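PDB 1A4E: peroxisomal catalase A from Saccharomyces cerevisiae, which breaks down hydrogen peroxide to water and oxygen with the help of a bound heme, probably protecting the cell from peroxide made by peroxisomal oxidases. Local coordinates for residues R111-K116 with P258-Y263; S184-P189 with H196-H201; A344-Y347 with N352-Q355. All coordinates share one frame; numbering follows the deposited sequence.

Contact 1 of 3, residues R111-K116 with P258-Y263; sequences RGFATK and PSWTVY. With HEM (protoporphyrin IX containing Fe), chain I.
A single pair of rings, Phe113 and Trp260, makes the whole contact between two strands whose backbones stay far apart. The nearest CA atoms, those of Phe113 and Trp260, are 11.5 Å from each other. The rings bridge this gap edge to face. Phe113 turns its CE2-CZ edge toward one face of the indole. The centroids of the Phe113 ring and the five-membered ring of Trp260 are 4.8 Å apart, with the planes at 73°. Phe113 CE2 lies 3.4 Å from Trp260 NE1, and Phe113 CZ lies 3.7 Å from Trp260 CE2. Phe113 has CG anti to its own backbone N (chi1 -168°), which carries the ring across toward the other strand. The Trp260 N-H is not spent on this ring: NE1 is hydrogen-bonded to the backbone O of Met195. That bond probably helps fix the rotation of the indole. Ile219 of strand 212-221 touches the side chains of both Phe113 and Trp260, and Phe94 meets Phe113 in a second edge-to-face pair. On the heme side, Gly112 CA comes 3.7 Å from the heme methyl CMD. Ala114 CB sits 3.9 Å from propionate oxygen O1D. Gly112 and Ala114 thus face the heme, while the Phe113 ring packs on the far side of the strand. This is the core of the antiparallel beta barrel of the catalase fold, beside its heme pocket.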
loop_
_atom_site.group_PDB
_atom_site.type_symbol
_atom_site.label_atom_id
_atom_site.label_comp_id
_atom_site.label_asym_id
_atom_site.label_seq_id
_atom_site.Cartn_x
_atom_site.Cartn_y
_atom_site.Cartn_z
ATOM N N ARG B 111 17.206 24.285 -6.535
ATOM C CA ARG B 111 16.076 24.396 -5.652
ATOM C C ARG B 111 14.830 24.271 -6.514
ATOM O O ARG B 111 14.771 24.796 -7.629
ATOM C CB ARG B 111 15.994 25.737 -4.946
ATOM C CG ARG B 111 17.102 26.183 -4.007
ATOM C CD ARG B 111 17.339 25.247 -2.828
ATOM N NE ARG B 111 18.551 24.529 -3.132
ATOM C CZ ARG B 111 19.680 24.676 -2.446
ATOM N NH1 ARG B 111 19.833 25.468 -1.388
ATOM N NH2 ARG B 111 20.734 24.069 -2.945
ATOM N N GLY B 112 13.828 23.539 -6.020
ATOM C CA GLY B 112 12.542 23.471 -6.679
ATOM C C GLY B 112 11.716 24.688 -6.297
ATOM O O GLY B 112 11.890 25.282 -5.232
ATOM N N PHE B 113 10.797 25.035 -7.194
ATOM C CA PHE B 113 9.915 26.180 -7.062
ATOM C C PHE B 113 8.657 25.748 -7.815
ATOM O O PHE B 113 8.447 26.042 -8.997
ATOM C CB PHE B 113 10.604 27.409 -7.702
ATOM C CG PHE B 113 9.998 28.790 -7.429
ATOM C CD1 PHE B 113 8.620 28.982 -7.228
ATOM C CD2 PHE B 113 10.853 29.899 -7.394
ATOM C CE1 PHE B 113 8.111 30.263 -7.002
ATOM C CE2 PHE B 113 10.338 31.176 -7.172
ATOM C CZ PHE B 113 8.969 31.359 -6.974
ATOM N N ALA B 114 7.838 24.984 -7.082
ATOM C CA ALA B 114 6.593 24.435 -7.596
ATOM C C ALA B 114 5.402 25.234 -7.104
ATOM O O ALA B 114 5.255 25.420 -5.897
ATOM C CB ALA B 114 6.436 22.997 -7.136
ATOM N N THR B 115 4.544 25.730 -7.999
ATOM C CA THR B 115 3.389 26.514 -7.577
ATOM C C THR B 115 2.108 25.918 -8.157
ATOM O O THR B 115 2.040 25.548 -9.328
ATOM C CB THR B 115 3.564 27.988 -8.031
ATOM O OG1 THR B 115 4.800 28.431 -7.489
ATOM C CG2 THR B 115 2.490 28.921 -7.524
ATOM N N LYS B 116 1.103 25.783 -7.284
ATOM C CA LYS B 116 -0.210 25.275 -7.630
ATOM C C LYS B 116 -1.171 26.446 -7.601
ATOM O O LYS B 116 -1.268 27.133 -6.593
ATOM C CB LYS B 116 -0.655 24.240 -6.616
ATOM C CG LYS B 116 -2.050 23.674 -6.879
ATOM C CD LYS B 116 -2.428 22.614 -5.853
ATOM C CE LYS B 116 -1.433 21.471 -5.864
ATOM N NZ LYS B 116 -1.471 20.802 -7.145
ATOM N N PRO B 258 7.369 37.688 0.828
ATOM C CA PRO B 258 8.191 37.625 -0.375
ATOM C C PRO B 258 7.373 37.693 -1.652
ATOM O O PRO B 258 6.297 37.101 -1.743
ATOM C CB PRO B 258 8.958 36.335 -0.213
ATOM C CG PRO B 258 7.996 35.451 0.538
ATOM C CD PRO B 258 7.413 36.423 1.554
ATOM N N SER B 259 7.842 38.458 -2.630
ATOM C CA SER B 259 7.157 38.491 -3.906
ATOM C C SER B 259 8.124 38.300 -5.062
ATOM O O SER B 259 9.338 38.463 -4.955
ATOM C CB SER B 259 6.397 39.809 -4.057
ATOM O OG SER B 259 7.247 40.929 -3.879
ATOM N N TRP B 260 7.547 37.862 -6.170
ATOM C CA TRP B 260 8.272 37.589 -7.391
ATOM C C TRP B 260 7.480 38.216 -8.527
ATOM O O TRP B 260 6.251 38.289 -8.469
ATOM C CB TRP B 260 8.377 36.082 -7.632
ATOM C CG TRP B 260 9.301 35.299 -6.700
ATOM C CD1 TRP B 260 10.562 34.955 -7.113
ATOM C CD2 TRP B 260 9.037 34.874 -5.416
ATOM N NE1 TRP B 260 11.114 34.330 -6.103
ATOM C CE2 TRP B 260 10.252 34.255 -5.080
ATOM C CE3 TRP B 260 7.991 34.910 -4.490
ATOM C CZ2 TRP B 260 10.448 33.675 -3.830
ATOM C CZ3 TRP B 260 8.183 34.324 -3.239
ATOM C CH2 TRP B 260 9.399 33.716 -2.912
ATOM N N THR B 261 8.154 38.738 -9.555
ATOM C CA THR B 261 7.475 39.254 -10.734
ATOM C C THR B 261 7.609 38.183 -11.812
ATOM O O THR B 261 8.688 37.646 -12.046
ATOM C CB THR B 261 8.130 40.565 -11.190
ATOM O OG1 THR B 261 8.045 41.466 -10.101
ATOM C CG2 THR B 261 7.432 41.195 -12.371
ATOM N N VAL B 262 6.493 37.845 -12.457
ATOM C CA VAL B 262 6.446 36.838 -13.499
ATOM C C VAL B 262 6.549 37.486 -14.876
ATOM O O VAL B 262 5.833 38.429 -15.204
ATOM C CB VAL B 262 5.120 36.043 -13.361
ATOM C CG1 VAL B 262 5.062 34.926 -14.390
ATOM C CG2 VAL B 262 5.024 35.439 -11.974
ATOM N N TYR B 263 7.447 36.965 -15.707
ATOM C CA TYR B 263 7.666 37.432 -17.069
ATOM C C TYR B 263 7.660 36.235 -17.999
ATOM O O TYR B 263 7.818 35.103 -17.550
ATOM C CB TYR B 263 9.025 38.089 -17.289
ATOM C CG TYR B 263 9.343 39.295 -16.431
ATOM C CD1 TYR B 263 9.974 39.123 -15.193
ATOM C CD2 TYR B 263 9.020 40.574 -16.888
ATOM C CE1 TYR B 263 10.274 40.235 -14.406
ATOM C CE2 TYR B 263 9.316 41.689 -16.103
ATOM C CZ TYR B 263 9.936 41.507 -14.865
ATOM O OH TYR B 263 10.206 42.605 -14.081
HETATM C CHA HEM I . 9.746 16.457 -8.367
HETATM C CHB HEM I . 10.259 13.417 -12.041
HETATM C CHC HEM I . 12.695 16.767 -14.441
HETATM C CHD HEM I . 11.256 20.036 -11.220
HETATM C C1A HEM I . 9.818 15.284 -9.097
HETATM C C2A HEM I . 9.150 14.054 -8.719
HETATM C C3A HEM I . 9.217 13.226 -9.790
HETATM C C4A HEM I . 9.958 13.936 -10.805
HETATM C CMA HEM I . 8.582 11.854 -9.954
HETATM C CAA HEM I . 8.439 13.786 -7.405
HETATM C CBA HEM I . 6.947 13.919 -7.619
HETATM C CGA HEM I . 6.101 13.654 -6.394
HETATM O O1A HEM I . 6.276 12.644 -5.715
HETATM O O2A HEM I . 5.237 14.475 -6.133
HETATM C C1B HEM I . 10.948 14.080 -13.033
HETATM C C2B HEM I . 11.347 13.469 -14.278
HETATM C C3B HEM I . 12.140 14.383 -14.933
HETATM C C4B HEM I . 12.175 15.550 -14.063
HETATM C CMB HEM I . 10.938 12.058 -14.688
HETATM C CAB HEM I . 12.813 14.293 -16.157
HETATM C CBB HEM I . 12.642 13.282 -17.212
HETATM C C1C HEM I . 12.494 17.966 -13.788
HETATM C C2C HEM I . 12.779 19.256 -14.372
HETATM C C3C HEM I . 12.314 20.194 -13.496
HETATM C C4C HEM I . 11.759 19.459 -12.375
HETATM C CMC HEM I . 13.425 19.468 -15.739
HETATM C CAC HEM I . 12.300 21.573 -13.643
HETATM C CBC HEM I . 11.627 22.249 -14.732
HETATM C C1D HEM I . 10.735 19.341 -10.144
HETATM C C2D HEM I . 10.241 19.954 -8.937
HETATM C C3D HEM I . 9.847 18.944 -8.132
HETATM C C4D HEM I . 10.084 17.716 -8.842
HETATM C CMD HEM I . 10.151 21.443 -8.631
HETATM C CAD HEM I . 9.309 19.074 -6.720
HETATM C CBD HEM I . 7.808 19.230 -6.628
HETATM C CGD HEM I . 7.393 19.413 -5.180
HETATM O O1D HEM I . 7.819 20.375 -4.557
HETATM O O2D HEM I . 6.652 18.591 -4.656
HETATM N NA HEM I . 10.289 15.211 -10.395
HETATM N NB HEM I . 11.433 15.361 -12.916
HETATM N NC HEM I . 11.829 18.094 -12.587
HETATM N ND HEM I . 10.622 17.965 -10.087
HETATM FE FE HEM I . 11.081 16.653 -11.474
#

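Contact 2 of 3, residues S184-P189 with H196-H201; sequences SDRGTP and HGYSGH. With HEM (protoporphyrin IX containing Fe), chain I.
Bends at chi2 (-78°) and chi3 (-69°) curl the Arg186 chain so that its NH2 reaches both Tyr198 and His196. Tyr198 has CG anti to its carbonyl carbon, which brings its hydroxyl to the edge of the guanidinium. Arg186 NH2 donates to Tyr198 OH at 3.2 Å. The N-H...O angle is only 123°, so the bond is weak. The guanidinium and the phenol ring are nearly coplanar. His196 is placed differently: its ring plane stands steeply to the guanidinium, and its CD2 lies 3.6 Å from Arg186 NH2. His196 ND1 is hydrogen-bonded to the backbone N of Thr221. A water adds a second link. It accepts from Arg186 NH2 at 3.3 Å and from His196 N at 3.0 Å. Further along, 196-201 reaches the heme, where Ser199 O is 3.5 Å from the vinyl carbon CBC and His201 NE2 is 3.7 Å from the methyl CMC. The Arg186 contact is thus a light polar bridge from a 3-10 turn to the start of this heme-lining segment. One weak, bent bond and one shared water imply a modest polar grip on Arg186 NH2, from neutral oxygens and not from a carboxylate in this contact.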
loop_
_atom_site.group_PDB
_atom_site.type_symbol
_atom_site.label_atom_id
_atom_site.label_comp_id
_atom_site.label_asym_id
_atom_site.label_seq_id
_atom_site.Cartn_x
_atom_site.Cartn_y
_atom_site.Cartn_z
ATOM N N SER B 184 28.222 27.436 -9.343
ATOM C CA SER B 184 28.418 28.841 -9.030
ATOM C C SER B 184 27.769 29.075 -7.663
ATOM O O SER B 184 27.174 28.150 -7.095
ATOM C CB SER B 184 27.753 29.715 -10.085
ATOM O OG SER B 184 26.336 29.680 -10.027
ATOM N N ASP B 185 27.837 30.286 -7.096
ATOM C CA ASP B 185 27.196 30.531 -5.810
ATOM C C ASP B 185 25.673 30.570 -5.858
ATOM O O ASP B 185 25.011 30.549 -4.823
ATOM C CB ASP B 185 27.736 31.835 -5.213
ATOM C CG ASP B 185 29.166 31.765 -4.678
ATOM O OD1 ASP B 185 29.752 30.684 -4.586
ATOM O OD2 ASP B 185 29.696 32.816 -4.332
ATOM N N ARG B 186 25.106 30.606 -7.072
ATOM C CA ARG B 186 23.673 30.470 -7.301
ATOM C C ARG B 186 23.210 29.071 -6.881
ATOM O O ARG B 186 22.032 28.861 -6.608
ATOM C CB ARG B 186 23.353 30.662 -8.773
ATOM C CG ARG B 186 23.686 32.042 -9.319
ATOM C CD ARG B 186 22.628 33.058 -8.921
ATOM N NE ARG B 186 21.383 32.764 -9.614
ATOM C CZ ARG B 186 20.878 33.560 -10.567
ATOM N NH1 ARG B 186 21.496 34.690 -10.939
ATOM N NH2 ARG B 186 19.729 33.198 -11.149
ATOM N N GLY B 187 24.139 28.102 -6.816
ATOM C CA GLY B 187 23.880 26.741 -6.370
ATOM C C GLY B 187 23.607 26.633 -4.871
ATOM O O GLY B 187 23.121 25.601 -4.402
ATOM N N THR B 188 23.947 27.683 -4.106
ATOM C CA THR B 188 23.637 27.759 -2.683
ATOM C C THR B 188 22.963 29.108 -2.358
ATOM O O THR B 188 23.625 30.016 -1.856
ATOM C CB THR B 188 24.944 27.570 -1.836
ATOM O OG1 THR B 188 25.886 28.521 -2.309
ATOM C CG2 THR B 188 25.532 26.173 -1.929
ATOM N N PRO B 189 21.650 29.317 -2.606
ATOM C CA PRO B 189 20.921 30.547 -2.295
ATOM C C PRO B 189 20.947 30.875 -0.812
ATOM O O PRO B 189 21.088 29.984 0.024
ATOM C CB PRO B 189 19.511 30.316 -2.776
ATOM C CG PRO B 189 19.641 29.177 -3.742
ATOM C CD PRO B 189 20.715 28.319 -3.110
ATOM N N HIS B 196 15.345 32.889 -8.203
ATOM C CA HIS B 196 14.369 32.935 -9.283
ATOM C C HIS B 196 13.770 31.563 -9.544
ATOM O O HIS B 196 14.298 30.559 -9.088
ATOM C CB HIS B 196 15.017 33.412 -10.582
ATOM C CG HIS B 196 15.611 34.802 -10.519
ATOM N ND1 HIS B 196 15.113 35.857 -9.893
ATOM C CD2 HIS B 196 16.781 35.195 -11.121
ATOM C CE1 HIS B 196 15.918 36.873 -10.086
ATOM N NE2 HIS B 196 16.918 36.461 -10.826
ATOM N N GLY B 197 12.657 31.518 -10.274
ATOM C CA GLY B 197 12.051 30.291 -10.759
ATOM C C GLY B 197 12.046 30.378 -12.283
ATOM O O GLY B 197 12.021 31.477 -12.831
ATOM N N TYR B 198 12.126 29.274 -13.030
ATOM C CA TYR B 198 12.127 29.319 -14.496
ATOM C C TYR B 198 11.424 28.073 -14.980
ATOM O O TYR B 198 11.636 27.005 -14.398
ATOM C CB TYR B 198 13.512 29.251 -15.138
ATOM C CG TYR B 198 14.535 30.271 -14.687
ATOM C CD1 TYR B 198 15.220 30.061 -13.494
ATOM C CD2 TYR B 198 14.803 31.400 -15.461
ATOM C CE1 TYR B 198 16.179 30.970 -13.064
ATOM C CE2 TYR B 198 15.765 32.319 -15.035
ATOM C CZ TYR B 198 16.445 32.095 -13.836
ATOM O OH TYR B 198 17.388 32.992 -13.386
ATOM N N SER B 199 10.627 28.159 -16.052
ATOM C CA SER B 199 9.962 26.982 -16.584
ATOM C C SER B 199 10.931 25.910 -17.043
ATOM O O SER B 199 10.633 24.724 -16.931
ATOM C CB SER B 199 9.061 27.366 -17.752
ATOM O OG SER B 199 9.745 27.905 -18.871
ATOM N N GLY B 200 12.116 26.334 -17.511
ATOM C CA GLY B 200 13.137 25.441 -18.031
ATOM C C GLY B 200 12.803 25.041 -19.458
ATOM O O GLY B 200 13.534 25.324 -20.401
ATOM N N HIS B 201 11.668 24.359 -19.590
ATOM C CA HIS B 201 11.149 23.932 -20.865
ATOM C C HIS B 201 10.393 25.049 -21.572
ATOM O O HIS B 201 9.967 26.059 -21.012
ATOM C CB HIS B 201 10.176 22.778 -20.701
ATOM C CG HIS B 201 10.638 21.629 -19.831
ATOM N ND1 HIS B 201 11.455 20.632 -20.115
ATOM C CD2 HIS B 201 10.211 21.458 -18.541
ATOM C CE1 HIS B 201 11.541 19.867 -19.058
ATOM N NE2 HIS B 201 10.791 20.371 -18.116
HETATM C CHA HEM I . 9.746 16.457 -8.367
HETATM C CHB HEM I . 10.259 13.417 -12.041
HETATM C CHC HEM I . 12.695 16.767 -14.441
HETATM C CHD HEM I . 11.256 20.036 -11.220
HETATM C C1A HEM I . 9.818 15.284 -9.097
HETATM C C2A HEM I . 9.150 14.054 -8.719
HETATM C C3A HEM I . 9.217 13.226 -9.790
HETATM C C4A HEM I . 9.958 13.936 -10.805
HETATM C CMA HEM I . 8.582 11.854 -9.954
HETATM C CAA HEM I . 8.439 13.786 -7.405
HETATM C CBA HEM I . 6.947 13.919 -7.619
HETATM C CGA HEM I . 6.101 13.654 -6.394
HETATM O O1A HEM I . 6.276 12.644 -5.715
HETATM O O2A HEM I . 5.237 14.475 -6.133
HETATM C C1B HEM I . 10.948 14.080 -13.033
HETATM C C2B HEM I . 11.347 13.469 -14.278
HETATM C C3B HEM I . 12.140 14.383 -14.933
HETATM C C4B HEM I . 12.175 15.550 -14.063
HETATM C CMB HEM I . 10.938 12.058 -14.688
HETATM C CAB HEM I . 12.813 14.293 -16.157
HETATM C CBB HEM I . 12.642 13.282 -17.212
HETATM C C1C HEM I . 12.494 17.966 -13.788
HETATM C C2C HEM I . 12.779 19.256 -14.372
HETATM C C3C HEM I . 12.314 20.194 -13.496
HETATM C C4C HEM I . 11.759 19.459 -12.375
HETATM C CMC HEM I . 13.425 19.468 -15.739
HETATM C CAC HEM I . 12.300 21.573 -13.643
HETATM C CBC HEM I . 11.627 22.249 -14.732
HETATM C C1D HEM I . 10.735 19.341 -10.144
HETATM C C2D HEM I . 10.241 19.954 -8.937
HETATM C C3D HEM I . 9.847 18.944 -8.132
HETATM C C4D HEM I . 10.084 17.716 -8.842
HETATM C CMD HEM I . 10.151 21.443 -8.631
HETATM C CAD HEM I . 9.309 19.074 -6.720
HETATM C CBD HEM I . 7.808 19.230 -6.628
HETATM C CGD HEM I . 7.393 19.413 -5.180
HETATM O O1D HEM I . 7.819 20.375 -4.557
HETATM O O2D HEM I . 6.652 18.591 -4.656
HETATM N NA HEM I . 10.289 15.211 -10.395
HETATM N NB HEM I . 11.433 15.361 -12.916
HETATM N NC HEM I . 11.829 18.094 -12.587
HETATM N ND HEM I . 10.622 17.965 -10.087
HETATM FE FE HEM I . 11.081 16.653 -11.474
HETATM O O HOH W 1 17.885 31.481 -9.043
#

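Contact 3 of 3, residues A344-Y347 with N352-Q355; sequences AHRY and NFHQ. With HEM (protoporphyrin IX containing Fe), chain I.
The proximal side of the heme pocket is bordered by helix 332-348, which carries the axial iron ligand Tyr341. In this contact a late turn of that helix packs on the 3-10 turn 353-355, just beyond the helix end. The link is mostly apolar and centres on the Phe353 ring. His345 CB sits squarely over one face of it, 3.6 Å from the centroid and only 3° off the normal. This is a clear CH-pi contact. The imidazole of His345 meets Phe353 obliquely, with ND1 at 3.8 Å from Phe353 CE2. Beside it, the aliphatic part of Arg346 joins in, with CG at 3.9 Å from Phe353 CE1. The Arg346 chain then runs on extended; its side chain lies near a bound sulfate, probably from the crystallisation liquor. Phe353 has CG between its backbone N and carbonyl carbon (chi1 65°), and this turns the ring broadside to the helix. An alanine in place of Phe353 would remove the ring under His345 CB, which would probably open a gap beside the helix and leave the imidazole freer to turn. Ala316 touches both His345 and Phe353. Asn352 is hydrogen-bonded to His44 of a second subunit, while Tyr347 OH bonds to Asn49 O of a third subunit. The contact is therefore buried close to subunit interfaces of the homotetramer. On the heme side, Ala344 CB lies 3.7 Å from propionate oxygen O1A. His345 reaches the other oxygen of that carboxylate. Its NE2 donates to O2A at 3.0 Å in a weak, bent bond of 123°, and the oxygen lies near the plane of the imidazole.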
loop_
_atom_site.group_PDB
_atom_site.type_symbol
_atom_site.label_atom_id
_atom_site.label_comp_id
_atom_site.label_asym_id
_atom_site.label_seq_id
_atom_site.Cartn_x
_atom_site.Cartn_y
_atom_site.Cartn_z
ATOM N N ALA B 344 3.673 9.079 -9.641
ATOM C CA ALA B 344 4.343 9.092 -8.353
ATOM C C ALA B 344 3.335 9.421 -7.263
ATOM O O ALA B 344 3.400 8.845 -6.182
ATOM C CB ALA B 344 5.440 10.141 -8.330
ATOM N N HIS B 345 2.351 10.282 -7.557
ATOM C CA HIS B 345 1.330 10.679 -6.594
ATOM C C HIS B 345 0.420 9.518 -6.227
ATOM O O HIS B 345 0.022 9.386 -5.069
ATOM C CB HIS B 345 0.464 11.806 -7.161
ATOM C CG HIS B 345 1.201 13.080 -7.557
ATOM N ND1 HIS B 345 0.796 13.996 -8.430
ATOM C CD2 HIS B 345 2.432 13.477 -7.083
ATOM C CE1 HIS B 345 1.728 14.917 -8.504
ATOM N NE2 HIS B 345 2.706 14.596 -7.692
ATOM N N ARG B 346 0.082 8.666 -7.210
ATOM C CA ARG B 346 -0.776 7.506 -6.982
ATOM C C ARG B 346 -0.116 6.525 -6.031
ATOM O O ARG B 346 -0.790 5.925 -5.202
ATOM C CB ARG B 346 -1.092 6.802 -8.305
ATOM C CG ARG B 346 -1.976 7.682 -9.175
ATOM C CD ARG B 346 -2.136 7.137 -10.584
ATOM N NE ARG B 346 -2.759 8.152 -11.426
ATOM C CZ ARG B 346 -2.180 8.623 -12.543
ATOM N NH1 ARG B 346 -1.002 8.190 -12.964
ATOM N NH2 ARG B 346 -2.754 9.609 -13.218
ATOM N N TYR B 347 1.208 6.402 -6.112
ATOM C CA TYR B 347 1.974 5.576 -5.202
ATOM C C TYR B 347 2.164 6.172 -3.809
ATOM O O TYR B 347 1.844 5.541 -2.806
ATOM C CB TYR B 347 3.338 5.311 -5.808
ATOM C CG TYR B 347 4.244 4.533 -4.877
ATOM C CD1 TYR B 347 3.971 3.202 -4.547
ATOM C CD2 TYR B 347 5.363 5.183 -4.370
ATOM C CE1 TYR B 347 4.847 2.523 -3.697
ATOM C CE2 TYR B 347 6.232 4.508 -3.522
ATOM C CZ TYR B 347 5.974 3.181 -3.203
ATOM O OH TYR B 347 6.874 2.524 -2.397
ATOM N N ASN B 352 -6.558 8.195 -4.675
ATOM C CA ASN B 352 -7.417 9.351 -4.514
ATOM C C ASN B 352 -6.718 10.566 -3.916
ATOM O O ASN B 352 -7.344 11.344 -3.189
ATOM C CB ASN B 352 -8.613 8.937 -3.653
ATOM C CG ASN B 352 -9.577 8.060 -4.431
ATOM O OD1 ASN B 352 -9.934 8.393 -5.554
ATOM N ND2 ASN B 352 -10.032 6.931 -3.895
ATOM N N PHE B 353 -5.425 10.751 -4.251
ATOM C CA PHE B 353 -4.621 11.880 -3.778
ATOM C C PHE B 353 -5.254 13.239 -4.054
ATOM O O PHE B 353 -5.081 14.175 -3.279
ATOM C CB PHE B 353 -3.225 11.859 -4.423
ATOM C CG PHE B 353 -3.183 12.062 -5.932
ATOM C CD1 PHE B 353 -3.341 10.967 -6.793
ATOM C CD2 PHE B 353 -2.999 13.347 -6.467
ATOM C CE1 PHE B 353 -3.311 11.161 -8.177
ATOM C CE2 PHE B 353 -2.972 13.527 -7.851
ATOM C CZ PHE B 353 -3.129 12.437 -8.709
ATOM N N HIS B 354 -6.016 13.335 -5.157
ATOM C CA HIS B 354 -6.700 14.561 -5.550
ATOM C C HIS B 354 -7.832 14.965 -4.620
ATOM O O HIS B 354 -8.367 16.064 -4.729
ATOM C CB HIS B 354 -7.247 14.421 -6.970
ATOM C CG HIS B 354 -8.150 13.217 -7.193
ATOM N ND1 HIS B 354 -7.801 11.935 -7.206
ATOM C CD2 HIS B 354 -9.504 13.297 -7.438
ATOM C CE1 HIS B 354 -8.884 11.238 -7.448
ATOM N NE2 HIS B 354 -9.899 12.065 -7.588
ATOM N N GLN B 355 -8.200 14.068 -3.700
ATOM C CA GLN B 355 -9.203 14.359 -2.689
ATOM C C GLN B 355 -8.603 14.949 -1.418
ATOM O O GLN B 355 -9.349 15.436 -0.568
ATOM C CB GLN B 355 -9.978 13.093 -2.348
ATOM C CG GLN B 355 -10.815 12.634 -3.535
ATOM C CD GLN B 355 -11.864 11.603 -3.174
ATOM O OE1 GLN B 355 -12.284 11.488 -2.023
ATOM N NE2 GLN B 355 -12.329 10.843 -4.164
HETATM C CHA HEM I . 9.746 16.457 -8.367
HETATM C CHB HEM I . 10.259 13.417 -12.041
HETATM C CHC HEM I . 12.695 16.767 -14.441
HETATM C CHD HEM I . 11.256 20.036 -11.220
HETATM C C1A HEM I . 9.818 15.284 -9.097
HETATM C C2A HEM I . 9.150 14.054 -8.719
HETATM C C3A HEM I . 9.217 13.226 -9.790
HETATM C C4A HEM I . 9.958 13.936 -10.805
HETATM C CMA HEM I . 8.582 11.854 -9.954
HETATM C CAA HEM I . 8.439 13.786 -7.405
HETATM C CBA HEM I . 6.947 13.919 -7.619
HETATM C CGA HEM I . 6.101 13.654 -6.394
HETATM O O1A HEM I . 6.276 12.644 -5.715
HETATM O O2A HEM I . 5.237 14.475 -6.133
HETATM C C1B HEM I . 10.948 14.080 -13.033
HETATM C C2B HEM I . 11.347 13.469 -14.278
HETATM C C3B HEM I . 12.140 14.383 -14.933
HETATM C C4B HEM I . 12.175 15.550 -14.063
HETATM C CMB HEM I . 10.938 12.058 -14.688
HETATM C CAB HEM I . 12.813 14.293 -16.157
HETATM C CBB HEM I . 12.642 13.282 -17.212
HETATM C C1C HEM I . 12.494 17.966 -13.788
HETATM C C2C HEM I . 12.779 19.256 -14.372
HETATM C C3C HEM I . 12.314 20.194 -13.496
HETATM C C4C HEM I . 11.759 19.459 -12.375
HETATM C CMC HEM I . 13.425 19.468 -15.739
HETATM C CAC HEM I . 12.300 21.573 -13.643
HETATM C CBC HEM I . 11.627 22.249 -14.732
HETATM C C1D HEM I . 10.735 19.341 -10.144
HETATM C C2D HEM I . 10.241 19.954 -8.937
HETATM C C3D HEM I . 9.847 18.944 -8.132
HETATM C C4D HEM I . 10.084 17.716 -8.842
HETATM C CMD HEM I . 10.151 21.443 -8.631
HETATM C CAD HEM I . 9.309 19.074 -6.720
HETATM C CBD HEM I . 7.808 19.230 -6.628
HETATM C CGD HEM I . 7.393 19.413 -5.180
HETATM O O1D HEM I . 7.819 20.375 -4.557
HETATM O O2D HEM I . 6.652 18.591 -4.656
HETATM N NA HEM I . 10.289 15.211 -10.395
HETATM N NB HEM I . 11.433 15.361 -12.916
HETATM N NC HEM I . 11.829 18.094 -12.587
HETATM N ND HEM I . 10.622 17.965 -10.087
HETATM FE FE HEM I . 11.081 16.653 -11.474
#

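All three contacts touch the same heme, at different parts of its rim. Contact 1 lies deep in the core and joins two strands of the antiparallel sheet through aromatic packing alone. Contact 2 reaches the same sheet through strand 197-198 and is only partly buried. Its chemistry is polar, with water taking part. These two contacts meet directly, where Phe113 CD2 packs 3.6 Å from Gly197 CA. Contact 3 stands apart, its centre about 24 Å from that of contact 1 and about 28 Å from that of contact 2. It joins a helix to a following turn; it is also buried, and its segments touch other subunits of the tetramer.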